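Side-chain contact in lipolytic enzyme (Clostridium thermocellum, PDB 2VPT), which hydrolyses acetyl esters on xylan as the catalytic domain of a cellulosomal family 3 carbohydrate esterase of the SGNH-hydrolase fold: residues E30-R33 and L34-A38. Sequence-based numbering, arbitrary orientation. Where two conformers were deposited one is given.
Sequences ELYR and LLTQA
Thr36 sets its hydroxyl over one face of the Tyr32 ring, a turn earlier in helix 28-37. Thr36 OG1 stands 3.7 Å above the ring plane, displaced toward the rim near Tyr32 CE2, while also donating a hydrogen bond to Tyr32 O (2.8 Å). This is an i to i+4 helix contact in which a threonine hydroxyl bonds the carbonyl four residues back, beside the ordinary main-chain bond. Rotation of Thr36 OG1 beside its own backbone N (chi1 -59°) turns it back along the helix, and Tyr32 O receives Thr36 N (3.0 Å) and Thr36 OG1 from opposite faces of its carbonyl plane. The ring itself touches Leu55, Pro56 and Asp57, a calcium ligand, with the metal about 7 Å from the side chain.

One position back, Leu31 and Leu35 cross at a slant: Leu31 CG lies 3.9 Å from Leu35 CD1. Leu31 and Leu34 pack on helix 181-203, at Trp191 and Tyr192, and Leu35 on Leu40. The Glu30 chain bends at chi2 (65°), bringing Glu30 OE2 alongside Leu34 CD2 at 3.7 Å.

With its proton committed to Tyr32 O, a bond that probably favours this rotamer, the Thr36 hydroxyl meets the ring by packing alone.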
loop_
_atom_site.group_PDB
_atom_site.type_symbol
_atom_site.label_atom_id
_atom_site.label_comp_id
_atom_site.label_asym_id
_atom_site.label_seq_id
_atom_site.Cartn_x
_atom_site.Cartn_y
_atom_site.Cartn_z
ATOM N N GLU A 30 -5.014 4.064 -14.048
ATOM C CA GLU A 30 -5.694 4.279 -15.331
ATOM C C GLU A 30 -6.510 5.567 -15.323
ATOM O O GLU A 30 -6.579 6.275 -16.326
ATOM C CB GLU A 30 -6.542 3.066 -15.683
ATOM C CG GLU A 30 -7.316 3.139 -16.995
ATOM C CD GLU A 30 -6.425 3.189 -18.216
ATOM O OE1 GLU A 30 -5.251 2.762 -18.142
ATOM O OE2 GLU A 30 -6.923 3.647 -19.274
ATOM N N LEU A 31 -7.150 5.902 -14.205
ATOM C CA LEU A 31 -7.969 7.098 -14.206
ATOM C C LEU A 31 -7.109 8.349 -14.360
ATOM O O LEU A 31 -7.505 9.290 -15.052
ATOM C CB LEU A 31 -8.836 7.191 -12.944
ATOM C CG LEU A 31 -9.820 8.360 -12.900
ATOM C CD1 LEU A 31 -10.789 8.320 -14.080
ATOM C CD2 LEU A 31 -10.585 8.328 -11.593
ATOM N N TYR A 32 -5.926 8.369 -13.742
ATOM C CA TYR A 32 -5.023 9.505 -13.907
ATOM C C TYR A 32 -4.669 9.692 -15.382
ATOM O O TYR A 32 -4.634 10.834 -15.864
ATOM C CB TYR A 32 -3.753 9.318 -13.068
ATOM C CG TYR A 32 -2.903 10.562 -12.992
ATOM C CD1 TYR A 32 -3.209 11.578 -12.107
ATOM C CD2 TYR A 32 -1.827 10.744 -13.849
ATOM C CE1 TYR A 32 -2.471 12.733 -12.044
ATOM C CE2 TYR A 32 -1.076 11.888 -13.791
ATOM C CZ TYR A 32 -1.389 12.883 -12.898
ATOM O OH TYR A 32 -0.651 14.044 -12.815
ATOM N N ARG A 33 -4.431 8.588 -16.073
ATOM C CA ARG A 33 -4.167 8.626 -17.521
ATOM C C ARG A 33 -5.342 9.221 -18.272
ATOM O O ARG A 33 -5.172 10.135 -19.081
ATOM C CB ARG A 33 -3.903 7.231 -18.081
ATOM C CG ARG A 33 -2.593 6.609 -17.640
ATOM C CD ARG A 33 -2.251 5.368 -18.416
ATOM N NE ARG A 33 -1.901 5.685 -19.804
ATOM C CZ ARG A 33 -1.398 4.819 -20.687
ATOM N NH1 ARG A 33 -1.173 3.552 -20.358
ATOM N NH2 ARG A 33 -1.123 5.232 -21.919
ATOM N N LEU A 34 -6.543 8.701 -18.011
ATOM C CA LEU A 34 -7.707 9.132 -18.783
ATOM C C LEU A 34 -8.002 10.597 -18.571
ATOM O O LEU A 34 -8.318 11.310 -19.522
ATOM C CB LEU A 34 -8.941 8.296 -18.418
ATOM C CG LEU A 34 -8.916 6.805 -18.738
ATOM C CD1 LEU A 34 -10.070 6.042 -18.071
ATOM C CD2 LEU A 34 -8.905 6.569 -20.259
ATOM N N LEU A 35 -7.914 11.064 -17.336
ATOM C CA LEU A 35 -8.211 12.448 -17.022
ATOM C C LEU A 35 -7.171 13.388 -17.613
ATOM O O LEU A 35 -7.514 14.460 -18.119
ATOM C CB LEU A 35 -8.338 12.666 -15.515
ATOM C CG LEU A 35 -9.521 11.977 -14.841
ATOM C CD1 LEU A 35 -9.412 12.194 -13.332
ATOM C CD2 LEU A 35 -10.854 12.473 -15.381
ATOM N N THR A 36 -5.910 12.981 -17.557
ATOM C CA THR A 36 -4.836 13.757 -18.168
ATOM C C THR A 36 -5.002 13.805 -19.687
ATOM O O THR A 36 -4.902 14.876 -20.283
ATOM C CB THR A 36 -3.464 13.205 -17.771
ATOM O OG1 THR A 36 -3.328 13.251 -16.355
ATOM C CG2 THR A 36 -2.329 14.057 -18.363
ATOM N N GLN A 37 -5.290 12.671 -20.309
ATOM C CA GLN A 37 -5.554 12.639 -21.757
ATOM C C GLN A 37 -6.717 13.539 -22.164
ATOM O O GLN A 37 -6.727 14.099 -23.276
ATOM C CB GLN A 37 -5.806 11.215 -22.230
ATOM C CG GLN A 37 -4.582 10.348 -22.211
ATOM C CD GLN A 37 -4.853 8.937 -22.680
ATOM O OE1 GLN A 37 -4.075 8.363 -23.455
ATOM N NE2 GLN A 37 -5.963 8.370 -22.235
ATOM N N ALA A 38 -7.697 13.692 -21.273
ATOM C CA ALA A 38 -8.842 14.558 -21.516
ATOM C C ALA A 38 -8.497 16.040 -21.407
ATOM O O ALA A 38 -9.350 16.886 -21.646
ATOM C CB ALA A 38 -9.979 14.195 -20.543
#